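Local coordinates for nickel ABC transporter (Nickel-binding protein) (PDB 3T66) that probably serves as the solute-binding component of an ABC transporter that imports nickel or peptides, at residues L265-R268 / Q269-V272; G395-N399 / A400-P404. All coordinates share one frame; numbering follows the deposited sequence.

How the interactions relate
Following the chain from the N terminus, interaction 1 comes first and interaction 2 well after it; they run in series, and neither nests within nor crosses the other. Each is local and closes no long loop. At 265-272 the chain leaves helix 256-265, passes a short linker and starts helix 268-275, so the contact concerns a helix beginning. At 395-404 it concerns a helix end, where helix 395-402 gives way to a loop. Their centres lie about 26 Å apart, with nearest atoms about 12 Å apart and not touching. Strand 451-464 is a shared neighbour: interaction 1 meets it through Leu266 and Arg268, interaction 2 through Tyr397 and Tyr402.

Interaction 1 (L265-R268 / Q269-V272); sequences LLDR and QEIV
Leu266 and Asp267 are extended and the chain turns helical at Arg268, with Asp267 O facing the first turn. This oxygen receives two weak bonds, from Glu270 N at 2.9 Å and from Ile271 N at 3.4 Å. The first i to i+4 bond of good geometry runs from Val272 N to Arg268 O at 3.1 Å.

Asp267 is the N-cap, and the cap itself is a side-chain bond, Glu270 N to Asp267 OD2, 3.0 Å long and fairly straight at 161°. The donor stands above the carboxylate, 48° out of its plane. With CG anti to the backbone N (chi1 174°), the Asp267 carboxylate folds forward over the first turn. There it meets the Glu270 side chain, whose CG lies 3.5 Å from Asp267 CG, with the two carboxylates almost perpendicular. Asp267 OD1 and Glu270 OE1 come to 3.6 Å, a proximity of like charges that the helix N terminus would probably ease. On another side of the turn, Leu266 CD2 touches the tip of Ile271, CD1, at 3.9 Å, the two chains crossing at a slant.

Arg268 reaches back along the preceding chain: its extended side chain gives NH2 to a salt bridge with Asp263 and NE to Phe453 O. The start of helix 268-275 is thereby tied to helix 256-265 and strand 451-464, while Leu266 packs on Val349 and Phe350 of helix 343-356, and Val272 rests on Val282 of strand 280-282.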
# COMPACT_ATOMS: atom_id res chain seq x y z
N LEU A 265 11.89 10.44 20.28
CA LEU A 265 12.25 11.85 20.07
C LEU A 265 11.20 12.64 19.25
O LEU A 265 11.00 13.82 19.50
CB LEU A 265 13.69 12.01 19.53
N LEU A 266 10.50 11.98 18.31
CA LEU A 266 9.42 12.63 17.51
C LEU A 266 8.02 12.42 18.10
O LEU A 266 7.69 11.32 18.53
CB LEU A 266 9.41 12.11 16.09
CG LEU A 266 10.52 12.62 15.17
CD1 LEU A 266 10.79 11.59 14.09
CD2 LEU A 266 10.17 13.98 14.54
N ASP A 267 7.22 13.48 18.14
CA ASP A 267 5.84 13.43 18.67
C ASP A 267 4.89 13.15 17.52
O ASP A 267 4.47 14.07 16.80
CB ASP A 267 5.46 14.75 19.32
CG ASP A 267 4.00 14.79 19.74
OD1 ASP A 267 3.69 15.34 20.82
OD2 ASP A 267 3.14 14.27 18.98
N ARG A 268 4.53 11.87 17.36
CA ARG A 268 3.83 11.42 16.17
C ARG A 268 2.54 12.18 15.86
O ARG A 268 2.29 12.50 14.70
CB ARG A 268 3.56 9.93 16.26
CG ARG A 268 4.69 9.06 15.84
CD ARG A 268 4.43 7.65 16.32
NE ARG A 268 5.65 6.88 16.24
CZ ARG A 268 6.61 6.95 17.15
NH1 ARG A 268 6.44 7.72 18.21
NH2 ARG A 268 7.73 6.25 17.01
N GLN A 269 1.75 12.49 16.88
CA GLN A 269 0.54 13.28 16.62
C GLN A 269 0.85 14.64 15.95
O GLN A 269 0.13 15.05 15.04
CB GLN A 269 -0.36 13.45 17.86
CG GLN A 269 -1.75 13.98 17.53
CD GLN A 269 -2.64 12.96 16.75
OE1 GLN A 269 -2.83 11.81 17.18
NE2 GLN A 269 -3.22 13.41 15.62
N GLU A 270 1.93 15.30 16.39
CA GLU A 270 2.27 16.60 15.82
C GLU A 270 2.64 16.46 14.37
O GLU A 270 2.45 17.40 13.61
CB GLU A 270 3.41 17.34 16.56
CG GLU A 270 3.21 17.71 18.07
CD GLU A 270 1.77 18.10 18.44
OE1 GLU A 270 1.11 17.35 19.20
OE2 GLU A 270 1.31 19.16 17.96
N ILE A 271 3.16 15.31 13.96
CA ILE A 271 3.41 15.08 12.55
C ILE A 271 2.09 14.95 11.85
O ILE A 271 1.94 15.41 10.73
CB ILE A 271 4.20 13.81 12.23
CG1 ILE A 271 5.35 13.60 13.22
CG2 ILE A 271 4.72 13.88 10.79
CD1 ILE A 271 6.72 14.07 12.72
N VAL A 272 1.11 14.34 12.50
CA VAL A 272 -0.19 14.18 11.87
C VAL A 272 -0.77 15.55 11.61
O VAL A 272 -1.41 15.79 10.59
CB VAL A 272 -1.17 13.35 12.74
CG1 VAL A 272 -2.55 13.31 12.09
CG2 VAL A 272 -0.64 11.92 12.98

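Interaction 2 (G395-N399 / A400-P404); sequences GYYLN and ATYHP
Tyr397 and Tyr402 show how aromatic side chains can meet across the last turn of a helix. The edge of the Tyr402 ring points at the face of Tyr397 in an offset edge-to-face pair, planes 85° apart and centroids 5.7 Å apart. Tyr397 CG, anti to the backbone N (chi1 162°), and Tyr402 CG, beside its own N (chi1 -66°), bring the rings together. At their far ends the hydroxyls are hydrogen-bonded, Tyr402 OH to Tyr397 OH at 3.1 Å. Losing the Tyr397 ring to an alanine is likely to leave the Tyr402 hydroxyl without this mate and open a gap beside its ring edge.

One residue before Tyr397, the Tyr396 ring takes Ala400 CB over a face, a CH-pi contact 4.1 Å from the centroid. Thr401 doubles the grip on Tyr397 O: OG1 (2.9 Å) and its own N (2.8 Å) bond to it from opposite faces of the carbonyl plane. Asn399 and His403 run side by side, their polar ends engaged by Asn426 and Thr405.

This is the C-terminal turn of a helix packed against helices 416-426 and 431-447 in a family 5 solute-binding protein, with a threonine bonding back four residues.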
# COMPACT_ATOMS: atom_id res chain seq x y z
N GLY A 395 5.12 -10.79 3.72
CA GLY A 395 6.31 -11.62 3.48
C GLY A 395 7.45 -11.00 2.66
O GLY A 395 8.62 -11.17 3.01
N TYR A 396 7.12 -10.30 1.58
CA TYR A 396 8.11 -9.60 0.80
C TYR A 396 8.74 -8.52 1.64
O TYR A 396 9.95 -8.41 1.71
CB TYR A 396 7.60 -9.02 -0.52
CG TYR A 396 8.71 -8.22 -1.20
CD1 TYR A 396 9.63 -8.84 -2.10
CD2 TYR A 396 8.91 -6.85 -0.88
CE1 TYR A 396 10.67 -8.11 -2.67
CE2 TYR A 396 9.95 -6.12 -1.44
CZ TYR A 396 10.81 -6.75 -2.34
OH TYR A 396 11.82 -5.97 -2.86
N TYR A 397 7.93 -7.70 2.29
CA TYR A 397 8.52 -6.58 3.03
C TYR A 397 9.53 -7.05 4.07
O TYR A 397 10.65 -6.51 4.20
CB TYR A 397 7.42 -5.81 3.73
CG TYR A 397 7.93 -4.94 4.81
CD1 TYR A 397 8.66 -3.79 4.51
CD2 TYR A 397 7.66 -5.24 6.16
CE1 TYR A 397 9.11 -2.93 5.52
CE2 TYR A 397 8.12 -4.40 7.20
CZ TYR A 397 8.84 -3.22 6.87
OH TYR A 397 9.29 -2.36 7.87
N LEU A 398 9.10 -8.05 4.82
CA LEU A 398 9.83 -8.42 6.00
C LEU A 398 11.09 -9.02 5.53
O LEU A 398 12.17 -8.62 5.95
CB LEU A 398 9.07 -9.43 6.82
CG LEU A 398 7.97 -8.83 7.66
CD1 LEU A 398 7.12 -9.94 8.21
CD2 LEU A 398 8.54 -7.99 8.75
N ASN A 399 10.97 -9.99 4.64
CA ASN A 399 12.16 -10.58 4.13
C ASN A 399 13.11 -9.52 3.56
O ASN A 399 14.32 -9.49 3.90
CB ASN A 399 11.84 -11.63 3.10
CG ASN A 399 12.99 -12.56 2.88
OD1 ASN A 399 13.15 -13.56 3.59
ND2 ASN A 399 13.84 -12.21 1.92
N ALA A 400 12.58 -8.61 2.74
CA ALA A 400 13.40 -7.63 2.10
C ALA A 400 14.12 -6.74 3.11
O ALA A 400 15.29 -6.37 2.91
CB ALA A 400 12.59 -6.80 1.16
N THR A 401 13.48 -6.42 4.21
CA THR A 401 14.05 -5.38 5.07
C THR A 401 14.84 -5.91 6.30
O THR A 401 15.63 -5.17 6.94
CB THR A 401 12.94 -4.41 5.47
OG1 THR A 401 12.21 -4.05 4.28
CG2 THR A 401 13.50 -3.18 6.10
N TYR A 402 14.63 -7.19 6.61
CA TYR A 402 15.08 -7.73 7.87
C TYR A 402 15.94 -8.96 7.73
O TYR A 402 16.80 -9.19 8.56
CB TYR A 402 13.87 -8.04 8.73
CG TYR A 402 13.13 -6.80 9.11
CD1 TYR A 402 13.69 -5.90 10.03
CD2 TYR A 402 11.89 -6.51 8.55
CE1 TYR A 402 13.03 -4.74 10.40
CE2 TYR A 402 11.21 -5.35 8.89
CZ TYR A 402 11.79 -4.47 9.83
OH TYR A 402 11.15 -3.31 10.20
N HIS A 403 15.72 -9.76 6.71
CA HIS A 403 16.53 -10.95 6.58
C HIS A 403 17.94 -10.58 6.14
O HIS A 403 18.10 -9.71 5.30
CB HIS A 403 15.91 -11.94 5.62
CG HIS A 403 16.66 -13.21 5.53
ND1 HIS A 403 17.91 -13.30 4.95
CD2 HIS A 403 16.36 -14.46 5.97
CE1 HIS A 403 18.35 -14.54 5.03
NE2 HIS A 403 17.42 -15.27 5.63
N PRO A 404 18.98 -11.21 6.73
CA PRO A 404 20.39 -11.01 6.32
C PRO A 404 20.57 -10.86 4.80
O PRO A 404 21.28 -9.98 4.36
CB PRO A 404 21.09 -12.29 6.80
CG PRO A 404 20.19 -12.88 7.90
CD PRO A 404 18.90 -12.07 7.94